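Long-range contact in mosquitocidal toxin (Bacillus sphaericus, PDB 2CB4), which kills mosquito larvae as a toxin whose catalytic domain, the part in this crystal, probably transfers ADP-ribose from NAD to target proteins: residues Ser28-Leu42 against Ile95-Thr109. The protein carries 1 engineered substitution. Residues are numbered along the deposited sequence; the frame is centred on the assembly and turned at random.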
ATOM      1  N   SER A  28     -11.492 -30.877  -3.108  1.00 28.11           N
ATOM      2  CA  SER A  28     -10.566 -29.959  -3.740  1.00 27.86           C
ATOM      3  C   SER A  28      -9.812 -29.271  -2.568  1.00 34.40           C
ATOM      4  O   SER A  28      -8.604 -29.095  -2.628  1.00 34.91           O
ATOM      5  CB  SER A  28     -11.344 -28.912  -4.536  1.00 29.52           C
ATOM      6  OG  SER A  28     -10.433 -28.273  -5.364  1.00 45.49           O
ATOM      7  N   LEU A  29     -10.537 -28.916  -1.492  1.00 31.18           N
ATOM      8  CA  LEU A  29      -9.929 -28.342  -0.273  1.00 30.75           C
ATOM      9  C   LEU A  29      -9.428 -29.581   0.483  1.00 36.89           C
ATOM     10  O   LEU A  29     -10.107 -30.104   1.363  1.00 37.10           O
ATOM     11  CB  LEU A  29     -11.005 -27.621   0.565  1.00 29.69           C
ATOM     12  CG  LEU A  29     -11.785 -26.496  -0.139  1.00 31.32           C
ATOM     13  CD1 LEU A  29     -12.669 -25.727   0.853  1.00 29.46           C
ATOM     14  CD2 LEU A  29     -10.798 -25.556  -0.855  1.00 26.76           C
ATOM     15  N   THR A  30      -8.281 -30.093   0.058  1.00 34.78           N
ATOM     16  CA  THR A  30      -7.701 -31.334   0.585  1.00 35.17           C
ATOM     17  C   THR A  30      -7.455 -31.396   2.092  1.00 41.80           C
ATOM     18  O   THR A  30      -7.448 -32.470   2.680  1.00 42.94           O
ATOM     19  CB  THR A  30      -6.420 -31.712  -0.172  1.00 36.71           C
ATOM     20  OG1 THR A  30      -5.489 -30.627  -0.072  1.00 41.25           O
ATOM     21  CG2 THR A  30      -6.729 -31.985  -1.649  1.00 28.79           C
ATOM     22  N   TRP A  31      -7.259 -30.245   2.707  1.00 38.82           N
ATOM     23  CA  TRP A  31      -7.040 -30.200   4.138  1.00 38.93           C
ATOM     24  C   TRP A  31      -8.263 -30.664   4.929  1.00 44.02           C
ATOM     25  O   TRP A  31      -8.144 -31.014   6.099  1.00 45.18           O
ATOM     26  CB  TRP A  31      -6.598 -28.805   4.577  1.00 37.46           C
ATOM     27  CG  TRP A  31      -7.376 -27.691   3.952  1.00 38.67           C
ATOM     28  CD1 TRP A  31      -7.061 -26.998   2.803  1.00 41.35           C
ATOM     29  CD2 TRP A  31      -8.591 -27.108   4.452  1.00 38.57           C
ATOM     30  NE1 TRP A  31      -8.013 -26.031   2.572  1.00 40.74           N
ATOM     31  CE2 TRP A  31      -8.966 -26.084   3.555  1.00 41.88           C
ATOM     32  CE3 TRP A  31      -9.408 -27.372   5.561  1.00 40.20           C
ATOM     33  CZ2 TRP A  31     -10.095 -25.312   3.738  1.00 41.42           C
ATOM     34  CZ3 TRP A  31     -10.552 -26.610   5.734  1.00 41.82           C
ATOM     35  CH2 TRP A  31     -10.887 -25.596   4.824  1.00 42.45           C
ATOM     36  N   LEU A  32      -9.429 -30.686   4.293  1.00 39.18           N
ATOM     37  CA  LEU A  32     -10.655 -31.135   4.958  1.00 38.08           C
ATOM     38  C   LEU A  32     -10.647 -32.647   5.141  1.00 41.93           C
ATOM     39  O   LEU A  32     -11.257 -33.162   6.068  1.00 43.04           O
ATOM     40  CB  LEU A  32     -11.863 -30.820   4.080  1.00 37.94           C
ATOM     41  CG  LEU A  32     -12.500 -29.444   4.162  1.00 41.98           C
ATOM     42  CD1 LEU A  32     -13.786 -29.508   3.372  1.00 41.75           C
ATOM     43  CD2 LEU A  32     -12.763 -29.076   5.622  1.00 41.08           C
HETATM   44  N   MSE A  33     -10.023 -33.358   4.208  1.00 36.01           N
HETATM   45  CA  MSE A  33     -10.009 -34.825   4.230  1.00 33.89           C
HETATM   46  C   MSE A  33      -9.491 -35.509   5.501  1.00 46.21           C
HETATM   47  O   MSE A  33      -9.871 -36.647   5.805  1.00 47.22           O
HETATM   48  CB  MSE A  33      -9.415 -35.433   2.960  1.00 32.59           C
HETATM   49  CG  MSE A  33      -9.881 -34.871   1.625  1.00 33.22           C
HETATM   50 SE   MSE A  33      -9.185 -35.940   0.201  1.00 33.23          SE
HETATM   51  CE  MSE A  33      -7.360 -35.819   0.578  1.00 30.76           C
ATOM     52  N   ASP A  34      -8.618 -34.830   6.232  1.00 47.23           N
ATOM     53  CA  ASP A  34      -8.064 -35.399   7.462  1.00 48.67           C
ATOM     54  C   ASP A  34      -8.828 -34.936   8.712  1.00 52.33           C
ATOM     55  O   ASP A  34      -8.457 -35.277   9.843  1.00 53.73           O
ATOM     56  CB  ASP A  34      -6.598 -35.009   7.601  1.00 51.81           C
ATOM     57  CG  ASP A  34      -5.661 -36.008   6.929  1.00 71.27           C
ATOM     58  OD1 ASP A  34      -6.129 -36.847   6.111  1.00 71.56           O
ATOM     59  OD2 ASP A  34      -4.457 -35.965   7.260  1.00 82.00           O
HETATM   60  N   MSE A  35      -9.886 -34.153   8.501  1.00 43.48           N
HETATM   61  CA  MSE A  35     -10.667 -33.620   9.595  1.00 39.06           C
HETATM   62  C   MSE A  35     -12.116 -34.043   9.431  1.00 42.56           C
HETATM   63  O   MSE A  35     -13.034 -33.309   9.748  1.00 43.26           O
HETATM   64  CB  MSE A  35     -10.381 -32.127   9.665  1.00 39.46           C
HETATM   65  CG  MSE A  35     -11.279 -31.195   8.904  1.00 43.71           C
HETATM   66 SE   MSE A  35     -10.778 -29.372   9.216  1.00 47.76          SE
HETATM   67  CE  MSE A  35      -8.949 -29.771   9.054  1.00 43.72           C
ATOM     68  N   SER A  36     -12.298 -35.263   8.939  1.00 39.24           N
ATOM     69  CA  SER A  36     -13.602 -35.836   8.695  1.00 39.50           C
ATOM     70  C   SER A  36     -14.590 -35.770   9.859  1.00 48.06           C
ATOM     71  O   SER A  36     -15.715 -35.286   9.715  1.00 49.13           O
ATOM     72  CB  SER A  36     -13.464 -37.281   8.193  1.00 41.12           C
ATOM     73  OG  SER A  36     -14.735 -37.928   8.155  1.00 46.95           O
ATOM     74  N   SER A  37     -14.182 -36.287  11.013  1.00 46.33           N
ATOM     75  CA  SER A  37     -15.052 -36.314  12.194  1.00 45.43           C
ATOM     76  C   SER A  37     -15.346 -34.922  12.695  1.00 45.65           C
ATOM     77  O   SER A  37     -16.489 -34.598  13.023  1.00 45.12           O
ATOM     78  CB  SER A  37     -14.424 -37.165  13.298  1.00 49.62           C
ATOM     79  OG  SER A  37     -14.719 -38.532  13.054  1.00 61.76           O
ATOM     80  N   LEU A  38     -14.318 -34.084  12.748  1.00 39.63           N
ATOM     81  CA  LEU A  38     -14.529 -32.733  13.185  1.00 40.10           C
ATOM     82  C   LEU A  38     -15.524 -32.009  12.248  1.00 46.67           C
ATOM     83  O   LEU A  38     -16.448 -31.324  12.713  1.00 47.02           O
ATOM     84  CB  LEU A  38     -13.207 -31.995  13.263  1.00 40.72           C
ATOM     85  CG  LEU A  38     -13.429 -30.499  13.444  1.00 46.85           C
ATOM     86  CD1 LEU A  38     -14.380 -30.240  14.636  1.00 47.68           C
ATOM     87  CD2 LEU A  38     -12.104 -29.766  13.601  1.00 47.43           C
ATOM     88  N   LEU A  39     -15.358 -32.207  10.931  1.00 43.15           N
ATOM     89  CA  LEU A  39     -16.238 -31.589   9.935  1.00 42.05           C
ATOM     90  C   LEU A  39     -17.659 -32.096  10.079  1.00 44.40           C
ATOM     91  O   LEU A  39     -18.602 -31.322  10.040  1.00 43.08           O
ATOM     92  CB  LEU A  39     -15.717 -31.818   8.496  1.00 41.65           C
ATOM     93  CG  LEU A  39     -16.589 -31.248   7.361  1.00 44.09           C
ATOM     94  CD1 LEU A  39     -16.617 -29.726   7.415  1.00 43.08           C
ATOM     95  CD2 LEU A  39     -16.180 -31.747   5.991  1.00 43.22           C
ATOM     96  N   TYR A  40     -17.810 -33.396  10.256  1.00 42.54           N
ATOM     97  CA  TYR A  40     -19.140 -33.968  10.415  1.00 43.54           C
ATOM     98  C   TYR A  40     -19.853 -33.386  11.650  1.00 49.91           C
ATOM     99  O   TYR A  40     -21.057 -33.113  11.631  1.00 49.62           O
ATOM    100  CB  TYR A  40     -19.088 -35.492  10.472  1.00 45.33           C
ATOM    101  CG  TYR A  40     -20.460 -36.073  10.631  1.00 49.95           C
ATOM    102  CD1 TYR A  40     -21.249 -36.368   9.521  1.00 52.66           C
ATOM    103  CD2 TYR A  40     -21.001 -36.280  11.900  1.00 51.65           C
ATOM    104  CE1 TYR A  40     -22.537 -36.868   9.663  1.00 54.82           C
ATOM    105  CE2 TYR A  40     -22.293 -36.792  12.056  1.00 53.18           C
ATOM    106  CZ  TYR A  40     -23.059 -37.075  10.931  1.00 64.28           C
ATOM    107  OH  TYR A  40     -24.345 -37.565  11.069  1.00 69.78           O
ATOM    108  N   GLN A  41     -19.104 -33.162  12.723  1.00 47.40           N
ATOM    109  CA  GLN A  41     -19.691 -32.568  13.926  1.00 47.60           C
ATOM    110  C   GLN A  41     -20.096 -31.133  13.647  1.00 50.66           C
ATOM    111  O   GLN A  41     -21.201 -30.714  13.958  1.00 50.78           O
ATOM    112  CB  GLN A  41     -18.684 -32.554  15.087  1.00 49.35           C
ATOM    113  CG  GLN A  41     -18.221 -33.926  15.504  1.00 74.68           C
ATOM    114  CD  GLN A  41     -19.242 -34.653  16.374  1.00100.00           C
ATOM    115  OE1 GLN A  41     -20.449 -34.703  16.064  1.00 91.08           O
ATOM    116  NE2 GLN A  41     -18.756 -35.244  17.467  1.00100.00           N
ATOM    117  N   LEU A  42     -19.155 -30.380  13.098  1.00 46.90           N
ATOM    118  CA  LEU A  42     -19.349 -28.978  12.746  1.00 46.99           C
ATOM    119  C   LEU A  42     -20.636 -28.781  11.919  1.00 49.94           C
ATOM    120  O   LEU A  42     -21.419 -27.878  12.174  1.00 51.17           O
ATOM    121  CB  LEU A  42     -18.142 -28.534  11.932  1.00 47.48           C
ATOM    122  CG  LEU A  42     -17.552 -27.144  12.078  1.00 52.97           C
ATOM    123  CD1 LEU A  42     -17.662 -26.664  13.493  1.00 53.79           C
ATOM    124  CD2 LEU A  42     -16.103 -27.219  11.669  1.00 53.79           C
ATOM    125  N   ILE A  95     -13.886 -25.970  -7.241  1.00 25.12           N
ATOM    126  CA  ILE A  95     -13.423 -25.418  -5.972  1.00 24.87           C
ATOM    127  C   ILE A  95     -14.602 -24.627  -5.405  1.00 30.00           C
ATOM    128  O   ILE A  95     -15.312 -23.948  -6.147  1.00 30.32           O
ATOM    129  CB  ILE A  95     -12.180 -24.501  -6.205  1.00 27.19           C
ATOM    130  CG1 ILE A  95     -11.037 -25.323  -6.849  1.00 27.26           C
ATOM    131  CG2 ILE A  95     -11.713 -23.835  -4.893  1.00 24.75           C
ATOM    132  CD1 ILE A  95      -9.830 -24.435  -7.278  1.00 23.53           C
ATOM    133  N   PRO A  96     -14.860 -24.768  -4.106  1.00 27.00           N
ATOM    134  CA  PRO A  96     -16.010 -24.086  -3.496  1.00 25.99           C
ATOM    135  C   PRO A  96     -15.845 -22.564  -3.418  1.00 31.13           C
ATOM    136  O   PRO A  96     -14.732 -22.043  -3.504  1.00 30.26           O
ATOM    137  CB  PRO A  96     -16.064 -24.684  -2.071  1.00 26.49           C
ATOM    138  CG  PRO A  96     -15.175 -25.834  -2.077  1.00 30.39           C
ATOM    139  CD  PRO A  96     -14.162 -25.640  -3.142  1.00 26.32           C
ATOM    140  N   ARG A  97     -16.958 -21.856  -3.223  1.00 28.50           N
ATOM    141  CA  ARG A  97     -16.904 -20.405  -3.087  1.00 28.28           C
ATOM    142  C   ARG A  97     -16.089 -19.951  -1.876  1.00 34.62           C
ATOM    143  O   ARG A  97     -15.463 -18.904  -1.933  1.00 35.46           O
ATOM    144  CB  ARG A  97     -18.294 -19.797  -3.096  1.00 24.87           C
ATOM    145  CG  ARG A  97     -18.939 -19.962  -4.452  1.00 27.77           C
ATOM    146  CD  ARG A  97     -20.418 -19.667  -4.388  1.00 25.14           C
ATOM    147  NE  ARG A  97     -20.648 -18.253  -4.179  1.00 29.56           N
ATOM    148  CZ  ARG A  97     -21.774 -17.744  -3.693  1.00 45.48           C
ATOM    149  NH1 ARG A  97     -22.807 -18.526  -3.365  1.00 29.08           N
ATOM    150  NH2 ARG A  97     -21.879 -16.446  -3.549  1.00 31.18           N
ATOM    151  N   VAL A  98     -16.075 -20.744  -0.800  1.00 31.83           N
ATOM    152  CA  VAL A  98     -15.265 -20.446   0.390  1.00 31.31           C
ATOM    153  C   VAL A  98     -14.104 -21.466   0.389  1.00 37.09           C
ATOM    154  O   VAL A  98     -14.317 -22.672   0.317  1.00 35.53           O
ATOM    155  CB  VAL A  98     -16.090 -20.552   1.691  1.00 34.74           C
ATOM    156  CG1 VAL A  98     -15.189 -20.445   2.919  1.00 33.87           C
ATOM    157  CG2 VAL A  98     -17.171 -19.487   1.723  1.00 33.95           C
ATOM    158  N   THR A  99     -12.873 -20.966   0.416  1.00 37.52           N
ATOM    159  CA  THR A  99     -11.683 -21.816   0.354  1.00 38.27           C
ATOM    160  C   THR A  99     -10.739 -21.740   1.575  1.00 45.61           C
ATOM    161  O   THR A  99      -9.765 -22.486   1.669  1.00 46.11           O
ATOM    162  CB  THR A  99     -10.855 -21.497  -0.940  1.00 38.80           C
ATOM    163  OG1 THR A  99     -10.416 -20.133  -0.901  1.00 39.43           O
ATOM    164  CG2 THR A  99     -11.711 -21.704  -2.213  1.00 30.71           C
ATOM    165  N   ASN A 100     -11.012 -20.843   2.502  1.00 45.78           N
ATOM    166  CA  ASN A 100     -10.138 -20.693   3.670  1.00 47.96           C
ATOM    167  C   ASN A 100     -10.576 -21.522   4.876  1.00 56.14           C
ATOM    168  O   ASN A 100     -11.770 -21.753   5.073  1.00 55.42           O
ATOM    169  CB  ASN A 100     -10.024 -19.213   4.065  1.00 50.42           C
ATOM    170  CG  ASN A 100     -11.331 -18.658   4.625  1.00 89.03           C
ATOM    171  OD1 ASN A 100     -12.323 -18.534   3.904  1.00 90.80           O
ATOM    172  ND2 ASN A 100     -11.346 -18.369   5.925  1.00 81.64           N
ATOM    173  N   GLN A 101      -9.617 -21.963   5.688  1.00 57.23           N
ATOM    174  CA  GLN A 101      -9.976 -22.736   6.875  1.00 59.44           C
ATOM    175  C   GLN A 101     -10.648 -21.893   7.976  1.00 69.47           C
ATOM    176  O   GLN A 101     -10.192 -20.806   8.333  1.00 68.01           O
ATOM    177  CB  GLN A 101      -8.821 -23.564   7.436  1.00 60.62           C
ATOM    178  CG  GLN A 101      -9.292 -24.621   8.464  1.00 73.60           C
ATOM    179  CD  GLN A 101      -8.174 -25.527   8.964  1.00 94.02           C
ATOM    180  OE1 GLN A 101      -7.521 -25.222   9.956  1.00 93.33           O
ATOM    181  NE2 GLN A 101      -7.994 -26.669   8.310  1.00 82.68           N
ATOM    182  N   ASN A 102     -11.763 -22.401   8.479  1.00 72.53           N
ATOM    183  CA  ASN A 102     -12.505 -21.724   9.532  1.00 75.04           C
ATOM    184  C   ASN A 102     -13.350 -22.765  10.286  1.00 85.59           C
ATOM    185  O   ASN A 102     -14.460 -23.134   9.839  1.00 85.06           O
ATOM    186  CB  ASN A 102     -13.358 -20.593   8.958  1.00 75.66           C
ATOM    187  CG  ASN A 102     -14.153 -19.837  10.030  1.00 99.25           C
ATOM    188  OD1 ASN A 102     -14.631 -20.423  11.002  1.00 96.75           O
ATOM    189  ND2 ASN A 102     -14.313 -18.536   9.827  1.00 85.78           N
ATOM    190  N   LEU A 103     -12.794 -23.230  11.415  1.00 86.57           N
ATOM    191  CA  LEU A 103     -13.416 -24.251  12.280  1.00 87.83           C
ATOM    192  C   LEU A 103     -14.490 -23.697  13.232  1.00 94.66           C
ATOM    193  O   LEU A 103     -14.834 -24.319  14.247  1.00 94.25           O
ATOM    194  CB  LEU A 103     -12.351 -25.083  13.015  1.00 87.76           C
ATOM    195  CG  LEU A 103     -11.309 -25.749  12.099  1.00 92.39           C
ATOM    196  CD1 LEU A 103     -10.158 -26.365  12.891  1.00 92.51           C
ATOM    197  CD2 LEU A 103     -11.930 -26.762  11.146  1.00 94.27           C
ATOM    198  N   SER A 104     -15.026 -22.530  12.862  1.00 93.09           N
ATOM    199  CA  SER A 104     -16.093 -21.857  13.596  1.00 93.43           C
ATOM    200  C   SER A 104     -17.438 -22.207  12.924  1.00 99.00           C
ATOM    201  O   SER A 104     -17.496 -22.555  11.710  1.00 98.81           O
ATOM    202  CB  SER A 104     -15.895 -20.324  13.593  1.00 95.92           C
ATOM    203  OG  SER A 104     -14.634 -19.948  14.118  1.00100.00           O
ATOM    204  N   PRO A 105     -18.515 -22.120  13.719  1.00 95.42           N
ATOM    205  CA  PRO A 105     -19.873 -22.428  13.243  1.00 93.95           C
ATOM    206  C   PRO A 105     -20.430 -21.336  12.310  1.00 93.68           C
ATOM    207  O   PRO A 105     -21.657 -21.157  12.196  1.00 94.94           O
ATOM    208  CB  PRO A 105     -20.695 -22.532  14.541  1.00 95.69           C
ATOM    209  CG  PRO A 105     -19.966 -21.632  15.536  1.00100.00           C
ATOM    210  CD  PRO A 105     -18.508 -21.549  15.090  1.00 95.96           C
ATOM    211  N   VAL A 106     -19.520 -20.635  11.625  1.00 83.50           N
ATOM    212  CA  VAL A 106     -19.884 -19.590  10.672  1.00 78.86           C
ATOM    213  C   VAL A 106     -20.760 -20.228   9.581  1.00 72.47           C
ATOM    214  O   VAL A 106     -21.056 -21.437   9.613  1.00 71.73           O
ATOM    215  CB  VAL A 106     -18.609 -18.967  10.019  1.00 82.16           C
ATOM    216  CG1 VAL A 106     -17.856 -18.139  11.027  1.00 82.01           C
ATOM    217  CG2 VAL A 106     -17.697 -20.061   9.475  1.00 81.71           C
ATOM    218  N   GLU A 107     -21.160 -19.419   8.608  1.00 61.13           N
ATOM    219  CA  GLU A 107     -21.978 -19.906   7.508  1.00 57.35           C
ATOM    220  C   GLU A 107     -21.254 -20.883   6.565  1.00 51.91           C
ATOM    221  O   GLU A 107     -21.907 -21.611   5.819  1.00 50.92           O
ATOM    222  CB  GLU A 107     -22.540 -18.731   6.696  1.00 58.78           C
ATOM    223  CG  GLU A 107     -23.561 -17.875   7.448  1.00 68.03           C
ATOM    224  CD  GLU A 107     -24.768 -18.668   7.920  1.00 78.80           C
ATOM    225  OE1 GLU A 107     -25.545 -19.109   7.041  1.00 67.49           O
ATOM    226  OE2 GLU A 107     -24.938 -18.833   9.158  1.00 64.91           O
ATOM    227  N   ASP A 108     -19.920 -20.877   6.590  1.00 42.68           N
ATOM    228  CA  ASP A 108     -19.099 -21.730   5.723  1.00 39.90           C
ATOM    229  C   ASP A 108     -19.545 -23.176   5.655  1.00 41.33           C
ATOM    230  O   ASP A 108     -19.507 -23.793   4.592  1.00 39.79           O
ATOM    231  CB  ASP A 108     -17.626 -21.690   6.141  1.00 40.96           C
ATOM    232  CG  ASP A 108     -17.022 -20.293   6.085  1.00 50.96           C
ATOM    233  OD1 ASP A 108     -17.752 -19.326   5.757  1.00 51.42           O
ATOM    234  OD2 ASP A 108     -15.809 -20.155   6.385  1.00 56.70           O
ATOM    235  N   THR A 109     -19.925 -23.718   6.808  1.00 38.12           N
ATOM    236  CA  THR A 109     -20.339 -25.124   6.922  1.00 37.57           C
ATOM    237  C   THR A 109     -21.815 -25.292   7.160  1.00 40.25           C
ATOM    238  O   THR A 109     -22.284 -26.394   7.354  1.00 40.62           O
ATOM    239  CB  THR A 109     -19.566 -25.870   8.048  1.00 42.32           C
ATOM    240  OG1 THR A 109     -19.673 -25.135   9.277  1.00 46.60           O
ATOM    241  CG2 THR A 109     -18.100 -25.985   7.678  1.00 34.84           C
TER
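Gln101 runs across one face of the Trp31 indole from CB to its amide. Gln101 CB stands over the six-membered ring of Trp31, 4.0 Å from its centroid and 19° off the normal, a CH-pi contact. With CG anti to the backbone N (chi1 -166°) and the chain extended beyond it, Gln101 CG reaches the rim of the ring, 3.6 Å from Trp31 CZ3, and CD continues past CE3 and CZ3. At the tip, Gln101 NE2 touches Trp31 CE3 and meets Met35 CE at 3.3 Å. The amide plane is turned 71° from the indole, so the two do not stack. Glutamine suits this exposed position because its long aliphatic stem can lie on the broad, flat indole while it ends in a polar amide.

On the opposite face Leu29 CB, from the indole's own segment, sits toward the rim of the ring. At the ring edge, close to its plane, the carbonyl O of Thr99 approaches Trp31 CZ2 at 3.5 Å. Trp31 also packs on Glu107 of a neighbouring subunit.

This is the catalytic domain of an ADP-ribosyltransferase toxin; here the segment leading into helix 36-44 and that helix's first turns pack against the irregular loop joining helices 86-92 and 111-117. Apolar side chains continue the contact before and after Trp31 along the chain. Leu29 reaches toward the Pro96 ring, its CD1 3.9 Å from Pro96 CG, while its other methyl lies against Thr99; a forked leucine can serve both. On the helix side, the selenium of Met35, a selenomethionine at the N-cap position, lies by Leu103 CD2, which Leu38 CD2 also touches, although Leu103 is poorly ordered. Leu42 CD1 lies 3.8 Å from Leu103 O, and its CD2 meets Leu103 CD2. Two-faced Thr109 offers methyl CG2 to Leu39 CD1, while its OG1 lies 4.0 Å from Leu42 CG.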